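Local coordinates for protein putative transcriptional regulator (Bacillus cytotoxicus NVH 391-98, PDB 3K4H) that probably regulates transcription as a LacI-type repressor-family protein, its periplasmic-binding-protein-like core holding a glucose-containing sugar as the likely effector, at residues T10-P16 / G71-Y77; F95-K100 / I108-D112. All coordinates share one frame. Residues are numbered along the deposited sequence.

How the contacts relate
Contacts 1 and 2 are two strand pairings of one parallel sheet, whose order runs 45-48, 10-14, 72-75, 95-98, 110-112, 271-273. Strands 72-75 and 95-98 are neighbours, so the contacts join directly: Leu75 N lies 2.9 Å from Val96 O and Leu75 O 2.9 Å from Ile98 N, both probable hydrogen bonds. Both are buried, with centres 11 Å apart. Contact 1 is mostly apolar, with one aromatic ring, Tyr77, at its C-terminal end; it buries 607 Å² and has five backbone hydrogen bonds, against 473 Å² and three in contact 2. Both reach the same glucose at their C-terminal ends, contact 1 through a backbone carbonyl, contact 2 through a carbonyl and the Asp112 carboxylate.

Contact 1 (T10-P16 / G71-Y77); sequences TLGLVMP and GGIILLY. With GLC (alpha-D-glucopyranose), chain C.
Val14, chi1 t, has the largest area covered by the other segment (86 Å²): its CB lies 3.6 Å from Leu75 CD2, its CG2 3.8 Å from Ile73 CG2 and its CG1 3.8 Å from Tyr77 CE1. This face packs against helices 54-66 and 83-90. On the other face, Leu13 and Ile74 (both m,t) meet CD2 to CD1 at 4.0 Å; just past the strand, the CA-to-CB bond of Leu76 points toward segment 10-16, with Leu76 CD2 3.7 Å from both Leu13 CB and Met15 CE (selenomethionine), and its side chain touches helix 27-41. Strands 10-14 and 72-75 run parallel, crossing at -28° with axes approaching to 4.5 Å, in the register Gly12-Ile73, Leu13-Ile74, Val14-Leu75. They are adjacent strands of a Rossmann-like, periplasmic-binding-protein fold, helices covering both faces. The backbone bonds alternate as parallel pairing requires: Gly12 N to Gly72 O 2.8 Å, Ile74 N to Gly12 O 2.7 Å, Val14 N to Ile74 O 3.1 Å, Leu76 N to Val14 O 2.9 Å. Beyond the strands, Pro16 CA lies over the Tyr77 ring face, 3.9 Å from its centroid (CH-pi). Glucose O2 donates to Leu76 O at 2.8 Å.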
ATOM      1  N   THR A  10     -13.816 -26.028   1.128  1.00 55.88           N
ATOM      2  CA  THR A  10     -14.719 -25.164   1.758  1.00 53.26           C
ATOM      3  C   THR A  10     -13.766 -24.212   2.322  1.00 51.24           C
ATOM      4  O   THR A  10     -12.697 -24.585   2.649  1.00 50.93           O
ATOM      5  CB  THR A  10     -15.439 -25.904   2.807  1.00 53.19           C
ATOM      6  OG1 THR A  10     -15.910 -27.111   2.241  1.00 48.47           O
ATOM      7  CG2 THR A  10     -16.592 -25.166   3.227  1.00 48.28           C
ATOM      8  N   LEU A  11     -14.177 -22.979   2.479  1.00 49.89           N
ATOM      9  CA  LEU A  11     -13.339 -21.975   3.045  1.00 47.82           C
ATOM     10  C   LEU A  11     -14.012 -21.520   4.266  1.00 47.65           C
ATOM     11  O   LEU A  11     -15.183 -21.434   4.318  1.00 48.18           O
ATOM     12  CB  LEU A  11     -13.219 -20.823   2.104  1.00 46.34           C
ATOM     13  CG  LEU A  11     -12.591 -21.340   0.849  1.00 55.49           C
ATOM     14  CD1 LEU A  11     -12.304 -20.252  -0.073  1.00 45.52           C
ATOM     15  CD2 LEU A  11     -11.364 -22.004   1.262  1.00 45.90           C
ATOM     16  N   GLY A  12     -13.236 -21.249   5.271  1.00 46.90           N
ATOM     17  CA  GLY A  12     -13.758 -20.797   6.526  1.00 46.20           C
ATOM     18  C   GLY A  12     -13.677 -19.303   6.647  1.00 46.06           C
ATOM     19  O   GLY A  12     -12.725 -18.661   6.178  1.00 45.68           O
ATOM     20  N   LEU A  13     -14.692 -18.746   7.293  1.00 46.19           N
ATOM     21  CA  LEU A  13     -14.731 -17.328   7.507  1.00 45.69           C
ATOM     22  C   LEU A  13     -14.713 -17.101   8.988  1.00 46.61           C
ATOM     23  O   LEU A  13     -15.429 -17.783   9.725  1.00 47.15           O
ATOM     24  CB  LEU A  13     -15.990 -16.739   6.895  1.00 44.56           C
ATOM     25  CG  LEU A  13     -16.328 -17.100   5.461  1.00 40.38           C
ATOM     26  CD1 LEU A  13     -17.622 -16.412   5.080  1.00 44.94           C
ATOM     27  CD2 LEU A  13     -15.202 -16.743   4.468  1.00 44.69           C
ATOM     28  N   VAL A  14     -13.897 -16.153   9.428  1.00 47.10           N
ATOM     29  CA  VAL A  14     -13.864 -15.805  10.827  1.00 48.76           C
ATOM     30  C   VAL A  14     -14.164 -14.331  11.007  1.00 51.87           C
ATOM     31  O   VAL A  14     -13.527 -13.462  10.402  1.00 50.59           O
ATOM     32  CB  VAL A  14     -12.528 -16.188  11.481  1.00 48.45           C
ATOM     33  CG1 VAL A  14     -12.524 -15.837  12.946  1.00 40.30           C
ATOM     34  CG2 VAL A  14     -12.271 -17.660  11.318  1.00 40.89           C
HETATM   35  N   MSE A  15     -15.170 -14.071  11.839  1.00 56.58           N
HETATM   36  CA  MSE A  15     -15.528 -12.733  12.231  1.00 61.41           C
HETATM   37  C   MSE A  15     -14.764 -12.201  13.455  1.00 60.79           C
HETATM   38  O   MSE A  15     -14.106 -12.958  14.163  1.00 60.30           O
HETATM   39  CB  MSE A  15     -17.009 -12.702  12.484  1.00 68.11           C
HETATM   40  CG  MSE A  15     -17.734 -11.965  11.417  1.00 59.18           C
HETATM   41 SE   MSE A  15     -18.638 -13.051  10.054  1.00 80.51          SE
HETATM   42  CE  MSE A  15     -17.873 -12.067   8.565  1.00 57.63           C
ATOM     43  N   PRO A  16     -14.836 -10.894  13.709  1.00 61.36           N
ATOM     44  CA  PRO A  16     -14.290 -10.370  14.958  1.00 61.71           C
ATOM     45  C   PRO A  16     -15.196 -10.650  16.144  1.00 62.56           C
ATOM     46  O   PRO A  16     -14.771 -10.473  17.274  1.00 63.31           O
ATOM     47  CB  PRO A  16     -14.209  -8.875  14.727  1.00 61.40           C
ATOM     48  CG  PRO A  16     -14.566  -8.653  13.337  1.00 39.70           C
ATOM     49  CD  PRO A  16     -15.254  -9.809  12.807  1.00 61.33           C
ATOM     50  N   GLY A  71     -10.329 -26.356   3.974  1.00 44.15           N
ATOM     51  CA  GLY A  71      -9.086 -26.241   3.249  1.00 42.91           C
ATOM     52  C   GLY A  71      -8.340 -24.959   3.562  1.00 42.74           C
ATOM     53  O   GLY A  71      -7.105 -24.920   3.475  1.00 43.74           O
ATOM     54  N   GLY A  72      -9.060 -23.906   3.931  1.00 41.28           N
ATOM     55  CA  GLY A  72      -8.418 -22.613   4.144  1.00 40.91           C
ATOM     56  C   GLY A  72      -9.336 -21.704   4.920  1.00 41.23           C
ATOM     57  O   GLY A  72     -10.528 -22.000   5.040  1.00 41.13           O
ATOM     58  N   ILE A  73      -8.799 -20.601   5.457  1.00 41.24           N
ATOM     59  CA  ILE A  73      -9.599 -19.711   6.305  1.00 41.05           C
ATOM     60  C   ILE A  73      -9.332 -18.275   5.927  1.00 42.32           C
ATOM     61  O   ILE A  73      -8.168 -17.902   5.735  1.00 43.80           O
ATOM     62  CB  ILE A  73      -9.241 -19.897   7.783  1.00 40.60           C
ATOM     63  CG1 ILE A  73      -9.741 -21.251   8.302  1.00 24.66           C
ATOM     64  CG2 ILE A  73      -9.786 -18.777   8.611  1.00 23.60           C
ATOM     65  CD1 ILE A  73      -9.385 -21.551   9.758  1.00 40.35           C
ATOM     66  N   ILE A  74     -10.388 -17.468   5.796  1.00 41.78           N
ATOM     67  CA  ILE A  74     -10.227 -16.029   5.593  1.00 40.94           C
ATOM     68  C   ILE A  74     -10.564 -15.366   6.884  1.00 42.27           C
ATOM     69  O   ILE A  74     -11.621 -15.607   7.420  1.00 42.30           O
ATOM     70  CB  ILE A  74     -11.212 -15.489   4.561  1.00 39.97           C
ATOM     71  CG1 ILE A  74     -11.110 -16.250   3.260  1.00 21.15           C
ATOM     72  CG2 ILE A  74     -10.946 -14.032   4.264  1.00 22.43           C
ATOM     73  CD1 ILE A  74     -12.036 -15.747   2.179  1.00 39.38           C
ATOM     74  N   LEU A  75      -9.682 -14.535   7.408  1.00 44.59           N
ATOM     75  CA  LEU A  75     -10.029 -13.739   8.591  1.00 46.22           C
ATOM     76  C   LEU A  75     -10.582 -12.403   8.117  1.00 46.77           C
ATOM     77  O   LEU A  75      -9.897 -11.665   7.386  1.00 46.85           O
ATOM     78  CB  LEU A  75      -8.795 -13.525   9.457  1.00 47.61           C
ATOM     79  CG  LEU A  75      -8.416 -14.631  10.434  1.00 51.94           C
ATOM     80  CD1 LEU A  75      -7.014 -14.463  10.899  1.00 48.33           C
ATOM     81  CD2 LEU A  75      -9.322 -14.545  11.643  1.00 48.99           C
ATOM     82  N   LEU A  76     -11.819 -12.096   8.494  1.00 47.54           N
ATOM     83  CA  LEU A  76     -12.483 -10.884   7.988  1.00 48.61           C
ATOM     84  C   LEU A  76     -12.107  -9.640   8.767  1.00 50.81           C
ATOM     85  O   LEU A  76     -12.744  -8.590   8.648  1.00 51.39           O
ATOM     86  CB  LEU A  76     -13.994 -11.041   7.978  1.00 47.95           C
ATOM     87  CG  LEU A  76     -14.574 -11.846   6.829  1.00 45.00           C
ATOM     88  CD1 LEU A  76     -13.632 -11.715   5.693  1.00 48.44           C
ATOM     89  CD2 LEU A  76     -14.719 -13.313   7.185  1.00 48.13           C
ATOM     90  N   TYR A  77     -11.068  -9.767   9.569  1.00 52.35           N
ATOM     91  CA  TYR A  77     -10.679  -8.705  10.452  1.00 54.69           C
ATOM     92  C   TYR A  77      -9.186  -8.850  10.785  1.00 56.61           C
ATOM     93  O   TYR A  77      -8.583  -9.888  10.467  1.00 57.10           O
ATOM     94  CB  TYR A  77     -11.513  -8.766  11.720  1.00 54.43           C
ATOM     95  CG  TYR A  77     -11.113  -9.898  12.611  1.00 52.23           C
ATOM     96  CD1 TYR A  77     -11.542 -11.191  12.353  1.00 54.33           C
ATOM     97  CD2 TYR A  77     -10.285  -9.677  13.701  1.00 54.47           C
ATOM     98  CE1 TYR A  77     -11.173 -12.239  13.170  1.00 52.48           C
ATOM     99  CE2 TYR A  77      -9.903 -10.715  14.531  1.00 52.52           C
ATOM    100  CZ  TYR A  77     -10.352 -11.998  14.260  1.00 54.42           C
ATOM    101  OH  TYR A  77      -9.974 -13.037  15.067  1.00 52.08           O
TER
HETATM  102  C1  GLC C   2     -12.303  -4.603   7.247  0.80 64.38           C
HETATM  103  C2  GLC C   2     -11.287  -5.512   7.906  0.80 67.12           C
HETATM  104  C3  GLC C   2     -10.058  -4.663   8.185  0.80 63.80           C
HETATM  105  C4  GLC C   2      -9.510  -4.058   6.879  0.80 66.70           C
HETATM  106  C5  GLC C   2     -10.599  -3.322   6.135  0.80 63.54           C
HETATM  107  C6  GLC C   2     -10.067  -2.896   4.789  0.80 66.30           C
HETATM  108  O2  GLC C   2     -11.830  -5.996   9.113  0.80 64.29           O
HETATM  109  O3  GLC C   2      -9.155  -5.473   8.904  0.80 67.39           O
HETATM  110  O4  GLC C   2      -8.594  -3.039   7.128  0.80 62.79           O
HETATM  111  O5  GLC C   2     -11.775  -4.116   6.019  0.80 67.28           O
HETATM  112  O6  GLC C   2      -9.937  -1.501   4.849  0.80 63.06           O

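Contact 2 (F95-K100 / I108-D112); sequences FVLIGK and ITYVD. With GLC (alpha-D-glucopyranose), chain C.
Strands 95-98 and 110-112 lie parallel, axes approaching to 4.5 Å and crossing at -15°, with Leu97 paired to Tyr110 (CA-CA 4.3 Å) and Ile98 to Val111 (4.8 Å). Three backbone hydrogen bonds fix this register: Leu97 N to Thr109 O 3.0 Å, Val111 N to Leu97 O 2.8 Å and Gly99 N to Val111 O 2.7 Å. Gly99 then leaves the extended region at phi/psi 131/152, where a CB would jam against the preceding carbonyl and strike glucose O3. Leu97 CB meets Tyr110 CB at 3.4 Å on one face, and Phe95 CE2 lies 3.9 Å from Ile108 CG2. The Tyr110 ring (chi1 p) lies against the Gly99-Lys100 loop, with Lys100 CA over its face, 4.2 Å from the centroid (CH-pi); Lys100 NZ forms a salt bridge with Asp148. Ile98 and Val111 occupy the opposite face, against helix 247-264. At the C-terminal ends of the strands, glucose O3 donates to Ile98 O at 2.6 Å and glucose O4 to Asp112 OD1 at 3.0 Å. Sugar binding at such ends of parallel strands, here with Asn113, Asn115 and Leu76 also hydrogen-bonded to the glucose, is characteristic of the interdomain cleft of periplasmic-binding-protein-like folds.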
ATOM      1  N   PHE A  95      -4.141 -19.598   5.627  1.00 42.98           N
ATOM      2  CA  PHE A  95      -5.102 -18.536   5.876  1.00 41.85           C
ATOM      3  C   PHE A  95      -4.706 -17.204   5.253  1.00 42.38           C
ATOM      4  O   PHE A  95      -3.556 -16.985   4.879  1.00 41.43           O
ATOM      5  CB  PHE A  95      -5.310 -18.350   7.366  1.00 40.71           C
ATOM      6  CG  PHE A  95      -4.197 -17.603   8.034  1.00 43.11           C
ATOM      7  CD1 PHE A  95      -3.085 -18.286   8.536  1.00 40.20           C
ATOM      8  CD2 PHE A  95      -4.254 -16.213   8.162  1.00 40.06           C
ATOM      9  CE1 PHE A  95      -2.055 -17.601   9.143  1.00 42.34           C
ATOM     10  CE2 PHE A  95      -3.230 -15.523   8.773  1.00 42.82           C
ATOM     11  CZ  PHE A  95      -2.119 -16.219   9.263  1.00 40.08           C
ATOM     12  N   VAL A  96      -5.678 -16.291   5.198  1.00 43.62           N
ATOM     13  CA  VAL A  96      -5.488 -14.980   4.573  1.00 43.57           C
ATOM     14  C   VAL A  96      -6.173 -13.903   5.408  1.00 42.88           C
ATOM     15  O   VAL A  96      -7.263 -14.144   5.944  1.00 43.90           O
ATOM     16  CB  VAL A  96      -6.095 -14.988   3.149  1.00 43.77           C
ATOM     17  CG1 VAL A  96      -6.518 -13.593   2.739  1.00 41.56           C
ATOM     18  CG2 VAL A  96      -5.119 -15.565   2.148  1.00 39.82           C
ATOM     19  N   LEU A  97      -5.551 -12.732   5.514  1.00 41.50           N
ATOM     20  CA  LEU A  97      -6.168 -11.591   6.218  1.00 41.58           C
ATOM     21  C   LEU A  97      -6.925 -10.615   5.314  1.00 41.08           C
ATOM     22  O   LEU A  97      -6.522 -10.384   4.161  1.00 40.61           O
ATOM     23  CB  LEU A  97      -5.126 -10.782   6.990  1.00 42.07           C
ATOM     24  CG  LEU A  97      -4.744 -11.073   8.435  1.00 48.58           C
ATOM     25  CD1 LEU A  97      -4.027  -9.893   9.027  1.00 42.55           C
ATOM     26  CD2 LEU A  97      -5.979 -11.280   9.224  1.00 43.27           C
ATOM     27  N   ILE A  98      -8.006 -10.028   5.841  1.00 40.73           N
ATOM     28  CA  ILE A  98      -8.568  -8.796   5.253  1.00 40.87           C
ATOM     29  C   ILE A  98      -8.224  -7.682   6.238  1.00 41.33           C
ATOM     30  O   ILE A  98      -8.914  -7.493   7.228  1.00 41.92           O
ATOM     31  CB  ILE A  98     -10.119  -8.871   4.989  1.00 40.73           C
ATOM     32  CG1 ILE A  98     -10.505 -10.100   4.132  1.00 28.10           C
ATOM     33  CG2 ILE A  98     -10.643  -7.545   4.379  1.00 27.94           C
ATOM     34  CD1 ILE A  98     -11.769  -9.904   3.260  1.00 39.76           C
ATOM     35  N   GLY A  99      -7.131  -6.982   5.991  1.00 42.56           N
ATOM     36  CA  GLY A  99      -6.554  -6.021   6.951  1.00 44.93           C
ATOM     37  C   GLY A  99      -5.057  -6.243   7.139  1.00 47.91           C
ATOM     38  O   GLY A  99      -4.558  -7.355   6.961  1.00 48.18           O
ATOM     39  N   LYS A 100      -4.330  -5.183   7.483  1.00 50.07           N
ATOM     40  CA  LYS A 100      -2.915  -5.268   7.809  1.00 51.43           C
ATOM     41  C   LYS A 100      -2.686  -6.099   9.073  1.00 53.94           C
ATOM     42  O   LYS A 100      -3.423  -5.970  10.050  1.00 53.51           O
ATOM     43  CB  LYS A 100      -2.400  -3.877   8.054  1.00 51.40           C
ATOM     44  CG  LYS A 100      -1.000  -3.632   7.612  1.00 70.47           C
ATOM     45  CD  LYS A 100      -0.682  -2.144   7.684  1.00 52.89           C
ATOM     46  CE  LYS A 100      -0.534  -1.684   9.115  1.00 70.42           C
ATOM     47  NZ  LYS A 100      -0.176  -0.257   9.119  1.00 54.31           N
ATOM     48  N   ILE A 108       2.642 -13.248   6.337  1.00 56.96           N
ATOM     49  CA  ILE A 108       1.192 -13.368   6.183  1.00 54.43           C
ATOM     50  C   ILE A 108       0.703 -12.761   4.872  1.00 52.19           C
ATOM     51  O   ILE A 108       1.122 -11.650   4.515  1.00 51.72           O
ATOM     52  CB  ILE A 108       0.485 -12.663   7.348  1.00 54.45           C
ATOM     53  CG1 ILE A 108       0.949 -13.252   8.679  1.00 50.57           C
ATOM     54  CG2 ILE A 108      -1.050 -12.740   7.213  1.00 50.47           C
ATOM     55  CD1 ILE A 108       0.841 -12.273   9.858  1.00 54.45           C
ATOM     56  N   THR A 109      -0.253 -13.390   4.221  1.00 50.40           N
ATOM     57  CA  THR A 109      -0.840 -12.814   3.024  1.00 49.29           C
ATOM     58  C   THR A 109      -2.125 -12.105   3.339  1.00 48.21           C
ATOM     59  O   THR A 109      -2.990 -12.659   3.916  1.00 48.20           O
ATOM     60  CB  THR A 109      -1.199 -13.867   2.062  1.00 49.22           C
ATOM     61  OG1 THR A 109      -0.116 -14.769   1.972  1.00 60.33           O
ATOM     62  CG2 THR A 109      -1.410 -13.277   0.756  1.00 58.74           C
ATOM     63  N   TYR A 110      -2.235 -10.858   2.962  1.00 47.09           N
ATOM     64  CA  TYR A 110      -3.367 -10.090   3.334  1.00 46.39           C
ATOM     65  C   TYR A 110      -3.876  -9.175   2.265  1.00 44.70           C
ATOM     66  O   TYR A 110      -3.176  -8.869   1.380  1.00 43.01           O
ATOM     67  CB  TYR A 110      -3.065  -9.367   4.616  1.00 46.58           C
ATOM     68  CG  TYR A 110      -2.155  -8.221   4.487  1.00 55.37           C
ATOM     69  CD1 TYR A 110      -2.622  -7.015   4.107  1.00 46.77           C
ATOM     70  CD2 TYR A 110      -0.837  -8.330   4.792  1.00 47.22           C
ATOM     71  CE1 TYR A 110      -1.820  -5.975   4.005  1.00 55.55           C
ATOM     72  CE2 TYR A 110      -0.020  -7.285   4.685  1.00 56.06           C
ATOM     73  CZ  TYR A 110      -0.515  -6.105   4.289  1.00 47.70           C
ATOM     74  OH  TYR A 110       0.300  -5.026   4.179  1.00 56.57           O
ATOM     75  N   VAL A 111      -5.136  -8.794   2.355  1.00 44.25           N
ATOM     76  CA  VAL A 111      -5.792  -7.876   1.452  1.00 43.66           C
ATOM     77  C   VAL A 111      -6.238  -6.659   2.222  1.00 44.78           C
ATOM     78  O   VAL A 111      -6.692  -6.784   3.295  1.00 45.67           O
ATOM     79  CB  VAL A 111      -6.978  -8.501   0.852  1.00 42.85           C
ATOM     80  CG1 VAL A 111      -7.515  -7.643  -0.140  1.00 32.03           C
ATOM     81  CG2 VAL A 111      -6.607  -9.724   0.239  1.00 32.62           C
ATOM     82  N   ASP A 112      -6.006  -5.470   1.721  1.00 44.99           N
ATOM     83  CA  ASP A 112      -6.318  -4.292   2.484  1.00 45.51           C
ATOM     84  C   ASP A 112      -6.490  -3.116   1.609  1.00 44.75           C
ATOM     85  O   ASP A 112      -6.250  -3.206   0.480  1.00 45.73           O
ATOM     86  CB  ASP A 112      -5.220  -4.039   3.472  1.00 47.05           C
ATOM     87  CG  ASP A 112      -5.618  -3.139   4.559  1.00 57.78           C
ATOM     88  OD1 ASP A 112      -6.792  -2.945   4.764  1.00 47.45           O
ATOM     89  OD2 ASP A 112      -4.748  -2.625   5.226  1.00 48.65           O
TER
HETATM   90  C1  GLC C   2     -12.303  -4.603   7.247  0.80 64.38           C
HETATM   91  C2  GLC C   2     -11.287  -5.512   7.906  0.80 67.12           C
HETATM   92  C3  GLC C   2     -10.058  -4.663   8.185  0.80 63.80           C
HETATM   93  C4  GLC C   2      -9.510  -4.058   6.879  0.80 66.70           C
HETATM   94  C5  GLC C   2     -10.599  -3.322   6.135  0.80 63.54           C
HETATM   95  C6  GLC C   2     -10.067  -2.896   4.789  0.80 66.30           C
HETATM   96  O2  GLC C   2     -11.830  -5.996   9.113  0.80 64.29           O
HETATM   97  O3  GLC C   2      -9.155  -5.473   8.904  0.80 67.39           O
HETATM   98  O4  GLC C   2      -8.594  -3.039   7.128  0.80 62.79           O
HETATM   99  O5  GLC C   2     -11.775  -4.116   6.019  0.80 67.28           O
HETATM  100  O6  GLC C   2      -9.937  -1.501   4.849  0.80 63.06           O